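Local coordinates for protein ofchtiv-allosamidin (Ostrinia furnacalis, PDB 6JMB) that probably hydrolyses the beta-1,4 links of chitin as a family 18 glycoside hydrolase, and binds the inhibitor allosamidin, at residues A[207-212]-A[224-229]; A[213-218]-A[263-268]. One frame throughout, in Å; residues are numbered along the deposited sequence.

Contact 1: A[207-212]-A[224-229]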
loop_
_atom_site.group_PDB
_atom_site.type_symbol
_atom_site.label_atom_id
_atom_site.label_comp_id
_atom_site.label_asym_id
_atom_site.label_seq_id
_atom_site.Cartn_x
_atom_site.Cartn_y
_atom_site.Cartn_z
ATOM N N ALA A 207 -8.195 -6.875 4.496
ATOM C CA ALA A 207 -7.363 -6.445 5.612
ATOM C C ALA A 207 -8.049 -6.726 6.942
ATOM O O ALA A 207 -8.327 -5.795 7.707
ATOM C CB ALA A 207 -7.040 -4.955 5.471
ATOM N N PRO A 208 -8.316 -7.986 7.273
ATOM C CA PRO A 208 -8.892 -8.280 8.590
ATOM C C PRO A 208 -7.883 -7.952 9.680
ATOM O O PRO A 208 -6.689 -8.215 9.537
ATOM C CB PRO A 208 -9.151 -9.788 8.525
ATOM C CG PRO A 208 -8.080 -10.302 7.604
ATOM C CD PRO A 208 -7.818 -9.201 6.594
ATOM N N LEU A 209 -8.372 -7.366 10.775
ATOM C CA LEU A 209 -7.485 -7.040 11.886
ATOM C C LEU A 209 -7.092 -8.293 12.659
ATOM O O LEU A 209 -5.916 -8.484 12.995
ATOM C CB LEU A 209 -8.173 -6.030 12.804
ATOM C CG LEU A 209 -7.345 -5.200 13.780
ATOM C CD1 LEU A 209 -6.108 -4.631 13.104
ATOM C CD2 LEU A 209 -8.219 -4.077 14.330
ATOM N N PHE A 210 -8.058 -9.161 12.935
ATOM C CA PHE A 210 -7.840 -10.364 13.732
ATOM C C PHE A 210 -8.400 -11.548 12.949
ATOM O O PHE A 210 -8.655 -11.466 11.741
ATOM C CB PHE A 210 -8.509 -10.218 15.107
ATOM C CG PHE A 210 -8.098 -8.988 15.860
ATOM C CD1 PHE A 210 -6.818 -8.880 16.389
ATOM C CD2 PHE A 210 -8.993 -7.948 16.058
ATOM C CE1 PHE A 210 -6.438 -7.747 17.093
ATOM C CE2 PHE A 210 -8.621 -6.815 16.769
ATOM C CZ PHE A 210 -7.341 -6.712 17.283
ATOM N N ILE A 211 -8.617 -12.670 13.642
ATOM C CA ILE A 211 -9.273 -13.844 13.066
ATOM C C ILE A 211 -10.587 -13.435 12.401
ATOM O O ILE A 211 -11.253 -12.495 12.848
ATOM C CB ILE A 211 -9.484 -14.934 14.137
ATOM C CG1 ILE A 211 -9.867 -16.269 13.501
ATOM C CG2 ILE A 211 -10.538 -14.501 15.165
ATOM C CD1 ILE A 211 -9.737 -17.443 14.474
ATOM N N SER A 212 -10.948 -14.120 11.320
ATOM C CA SER A 212 -12.154 -13.850 10.551
ATOM C C SER A 212 -13.183 -14.957 10.752
ATOM O O SER A 212 -12.851 -16.090 11.118
ATOM C CB SER A 212 -11.835 -13.759 9.055
ATOM O OG SER A 212 -10.894 -12.726 8.796
ATOM N N TYR A 224 -3.624 -14.992 7.954
ATOM C CA TYR A 224 -3.222 -13.754 7.285
ATOM C C TYR A 224 -4.102 -12.622 7.797
ATOM O O TYR A 224 -5.210 -12.410 7.301
ATOM C CB TYR A 224 -3.355 -13.891 5.774
ATOM C CG TYR A 224 -2.495 -14.953 5.119
ATOM C CD1 TYR A 224 -1.436 -15.555 5.785
ATOM C CD2 TYR A 224 -2.757 -15.351 3.812
ATOM C CE1 TYR A 224 -0.654 -16.523 5.161
ATOM C CE2 TYR A 224 -1.990 -16.314 3.186
ATOM C CZ TYR A 224 -0.942 -16.895 3.866
ATOM O OH TYR A 224 -0.180 -17.857 3.239
ATOM N N ASN A 225 -3.618 -11.894 8.802
ATOM C CA ASN A 225 -4.345 -10.733 9.295
ATOM C C ASN A 225 -3.362 -9.665 9.767
ATOM O O ASN A 225 -2.156 -9.903 9.904
ATOM C CB ASN A 225 -5.429 -11.111 10.323
ATOM C CG ASN A 225 -4.876 -11.844 11.537
ATOM O OD1 ASN A 225 -3.944 -11.379 12.188
ATOM N ND2 ASN A 225 -5.474 -12.992 11.855
ATOM N N VAL A 226 -3.897 -8.461 9.977
ATOM C CA VAL A 226 -3.065 -7.299 10.279
ATOM C C VAL A 226 -2.322 -7.496 11.595
ATOM O O VAL A 226 -1.124 -7.206 11.700
ATOM C CB VAL A 226 -3.923 -6.022 10.293
ATOM C CG1 VAL A 226 -3.095 -4.821 10.741
ATOM C CG2 VAL A 226 -4.541 -5.783 8.917
ATOM N N ASN A 227 -3.022 -7.975 12.623
ATOM C CA ASN A 227 -2.388 -8.165 13.924
ATOM C C ASN A 227 -1.213 -9.138 13.836
ATOM O O ASN A 227 -0.132 -8.873 14.379
ATOM C CB ASN A 227 -3.426 -8.636 14.945
ATOM C CG ASN A 227 -2.814 -8.996 16.280
ATOM O OD1 ASN A 227 -2.214 -8.161 16.960
ATOM N ND2 ASN A 227 -2.987 -10.251 16.676
ATOM N N ASN A 228 -1.397 -10.264 13.142
ATOM C CA ASN A 228 -0.301 -11.223 13.034
ATOM C C ASN A 228 0.894 -10.612 12.313
ATOM O O ASN A 228 2.045 -10.824 12.715
ATOM C CB ASN A 228 -0.765 -12.495 12.327
ATOM C CG ASN A 228 -1.567 -13.408 13.232
ATOM O OD1 ASN A 228 -1.488 -13.322 14.460
ATOM N ND2 ASN A 228 -2.348 -14.285 12.628
ATOM N N ALA A 229 0.639 -9.821 11.268
ATOM C CA ALA A 229 1.727 -9.220 10.506
ATOM C C ALA A 229 2.471 -8.180 11.331
ATOM O O ALA A 229 3.706 -8.170 11.365
ATOM C CB ALA A 229 1.183 -8.590 9.224
#

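Contact 2: A[213-218]-A[263-268]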
loop_
_atom_site.group_PDB
_atom_site.type_symbol
_atom_site.label_atom_id
_atom_site.label_comp_id
_atom_site.label_asym_id
_atom_site.label_seq_id
_atom_site.Cartn_x
_atom_site.Cartn_y
_atom_site.Cartn_z
ATOM N N GLU A 213 -14.446 -14.614 10.490
ATOM C CA GLU A 213 -15.505 -15.616 10.472
ATOM C C GLU A 213 -15.122 -16.752 9.533
ATOM O O GLU A 213 -14.629 -16.524 8.424
ATOM C CB GLU A 213 -16.816 -14.986 9.989
ATOM C CG GLU A 213 -17.478 -14.071 11.005
ATOM C CD GLU A 213 -18.669 -13.313 10.436
ATOM O OE1 GLU A 213 -19.139 -13.657 9.334
ATOM O OE2 GLU A 213 -19.144 -12.365 11.091
ATOM N N GLY A 214 -15.333 -17.984 9.994
ATOM C CA GLY A 214 -15.059 -19.149 9.184
ATOM C C GLY A 214 -13.653 -19.691 9.281
ATOM O O GLY A 214 -13.356 -20.702 8.630
ATOM N N GLU A 215 -12.779 -19.064 10.063
ATOM C CA GLU A 215 -11.419 -19.540 10.246
ATOM C C GLU A 215 -11.301 -20.336 11.540
ATOM O O GLU A 215 -12.040 -20.108 12.501
ATOM C CB GLU A 215 -10.429 -18.372 10.277
ATOM C CG GLU A 215 -10.300 -17.665 8.948
ATOM C CD GLU A 215 -9.211 -16.614 8.947
ATOM O OE1 GLU A 215 -9.128 -15.835 9.921
ATOM O OE2 GLU A 215 -8.432 -16.574 7.970
ATOM N N SER A 216 -10.355 -21.271 11.555
ATOM C CA SER A 216 -10.067 -22.034 12.759
ATOM C C SER A 216 -9.130 -21.250 13.667
ATOM O O SER A 216 -8.216 -20.562 13.198
ATOM C CB SER A 216 -9.420 -23.368 12.394
ATOM O OG SER A 216 -8.835 -23.974 13.534
ATOM N N ALA A 217 -9.361 -21.356 14.975
ATOM C CA ALA A 217 -8.497 -20.720 15.958
ATOM C C ALA A 217 -7.275 -21.561 16.298
ATOM O O ALA A 217 -6.384 -21.077 17.004
ATOM C CB ALA A 217 -9.283 -20.387 17.227
ATOM N N GLU A 218 -7.214 -22.801 15.826
ATOM C CA GLU A 218 -5.977 -23.560 15.908
ATOM C C GLU A 218 -4.941 -22.904 15.002
ATOM O O GLU A 218 -5.268 -22.421 13.915
ATOM C CB GLU A 218 -6.223 -24.999 15.458
ATOM C CG GLU A 218 -7.302 -25.717 16.252
ATOM C CD GLU A 218 -8.132 -26.658 15.397
ATOM O OE1 GLU A 218 -8.609 -27.683 15.931
ATOM O OE2 GLU A 218 -8.308 -26.374 14.192
ATOM N N ALA A 263 -21.087 -15.853 3.874
ATOM C CA ALA A 263 -20.217 -15.427 4.948
ATOM C C ALA A 263 -18.795 -15.278 4.411
ATOM O O ALA A 263 -18.471 -15.761 3.323
ATOM C CB ALA A 263 -20.243 -16.471 6.065
ATOM N N PRO A 264 -17.911 -14.621 5.161
ATOM C CA PRO A 264 -16.482 -14.760 4.875
ATOM C C PRO A 264 -16.126 -16.238 4.893
ATOM O O PRO A 264 -16.762 -17.039 5.583
ATOM C CB PRO A 264 -15.809 -14.008 6.032
ATOM C CG PRO A 264 -16.866 -13.076 6.554
ATOM C CD PRO A 264 -18.163 -13.805 6.362
ATOM N N ASN A 265 -15.127 -16.602 4.088
ATOM C CA ASN A 265 -14.665 -17.983 3.952
ATOM C C ASN A 265 -15.706 -18.908 3.326
ATOM O O ASN A 265 -15.755 -20.106 3.632
ATOM C CB ASN A 265 -14.089 -18.539 5.255
ATOM C CG ASN A 265 -12.716 -17.992 5.520
ATOM O OD1 ASN A 265 -11.756 -18.358 4.839
ATOM N ND2 ASN A 265 -12.616 -17.067 6.465
ATOM N N SER A 266 -16.518 -18.362 2.429
ATOM C CA SER A 266 -17.440 -19.135 1.614
ATOM C C SER A 266 -16.829 -19.388 0.243
ATOM O O SER A 266 -16.167 -18.503 -0.314
ATOM C CB SER A 266 -18.741 -18.363 1.412
ATOM O OG SER A 266 -19.368 -18.073 2.646
ATOM N N PRO A 267 -17.059 -20.573 -0.321
ATOM C CA PRO A 267 -16.526 -20.883 -1.653
ATOM C C PRO A 267 -16.797 -19.786 -2.678
ATOM O O PRO A 267 -17.898 -19.229 -2.763
ATOM C CB PRO A 267 -17.250 -22.185 -2.017
ATOM C CG PRO A 267 -17.451 -22.849 -0.692
ATOM C CD PRO A 267 -17.728 -21.734 0.292
ATOM N N SER A 268 -15.766 -19.485 -3.461
ATOM C CA SER A 268 -15.804 -18.489 -4.514
ATOM C C SER A 268 -15.425 -19.138 -5.840
ATOM O O SER A 268 -14.701 -20.140 -5.879
ATOM C CB SER A 268 -14.809 -17.362 -4.205
ATOM O OG SER A 268 -14.621 -16.517 -5.330
HETATM O O HOH W 1 -9.998 -15.700 5.887
#

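Contact 1: A[207-212]-A[224-229]
The path from Ala207 to Ile211 and that from Tyr224 to Asn227 run 86° apart, Pro208 lying nearest Asn225 and Leu209 nearest Val226, and two successive carbonyls of the loop meet the first two N-H groups of helix 226-235. Val226 N gives a nearly straight bond to Pro208 O (2.8 Å), while Asn227 N reaches Leu209 O at 3.0 Å, in the plane of that carbonyl. Asn225 caps the same helix end: its CG sits between the backbone N and carbonyl carbon (chi1 58°), and OD1 accepts from Asn228 N at 2.9 Å. Its amide also lies against the loop, ND2 being 3.4 Å from Phe210 C, whereas the Asn225 and Pro208 side chains cross at about a right angle, CB near Pro208 CG. On the apolar side, CD1 of Leu209 touches both CB and CG1 of Val226, the former at 3.8 Å. CD1 and CE1 of Phe210 meet CB of Asn227 obliquely, with CD1 3.7 Å away and the ring and amide planes 57° apart; Leu209 CG rests on one ring face, offset toward the rim. Asn227 OD1 bonds to Tyr333 OH, and the side chains of Leu209 and Phe210 touch that tyrosine of helix 324-336 as well. Two leading helix N-H groups are thus met by loop carbonyls and a third by the Asn225 N-cap, at the start of a helix of the family 18 TIM barrel.

Contact 2: A[213-218]-A[263-268]
Asn265 reaches across to Glu213 with its amide, while Pro264 lays its ring beside the glutamate chain. Asn265 ND2 donates to Glu213 O at 2.9 Å with an N-H...O angle of 162°; the acceptor lies close to the amide plane, but the nitrogen is tilted 22° from the plane of the carbonyl. The same ND2 stands 3.4 Å from Glu215 CG, where the two side chains cross at about a right angle, the carboxylate and amide planes 29° apart. A water lies between their polar ends, accepting from Asn265 ND2 at 3.0 Å and giving a weak bond to Glu215 OE2, whose sister oxygen OE1 takes the backbone N-H of Ser212. Glu213 crosses Pro264 obliquely: its CB lies 3.9 Å from Pro264 CG, and its chain runs on extended beyond CG, with OE1 3.1 Å from Pro264 CD. Both residues also touch Tyr311 of strand 309-314.

Between these glutamates, the backbone of Gly214, with positive phi, leaves no room for a CB, which would clash with Asn265 CB and press on the preceding carbonyl. Asn265 itself has positive phi as the third residue of a type II turn from Ala263 to Ser266, and Ser266 OG donates to Ala263 O at 2.6 Å across that turn. An alanine at Asn265 would probably leave Glu213 O without this donor and the water without its amide partner, opening a gap beside Glu215 CG.

Chemically, one amide nitrogen gives bonds to a backbone carbonyl and to a water, which in turn holds Glu215 OE2 weakly; the first is the one direct hydrogen bond between the segments. Beside it, the flank of the Glu213 chain, including a carboxylate oxygen, lies against the Pro264 ring.

Overall arrangement
Contact 1 and contact 2 have centres 13 Å apart on the same side of the chain's centre, and both draw on the long loop between strand 187-190 and helix 226-235. Along the chain the order is 207-212, 213-218, 224-229, 263-268, so their segments alternate; Ser212 and Glu213 are consecutive. Contact 1 joins that loop to the start of the helix, whereas contact 2 ties it to the loop after strand 243-256; the centre of contact 1 lies about 16 Å from the centre of the chain, that of contact 2 about 25 Å. Ile211 CD1 packs on Ser216 O at 3.7 Å, linking them. Neither contact touches the inhibitor; together they hold the loop between barrel helix and surface.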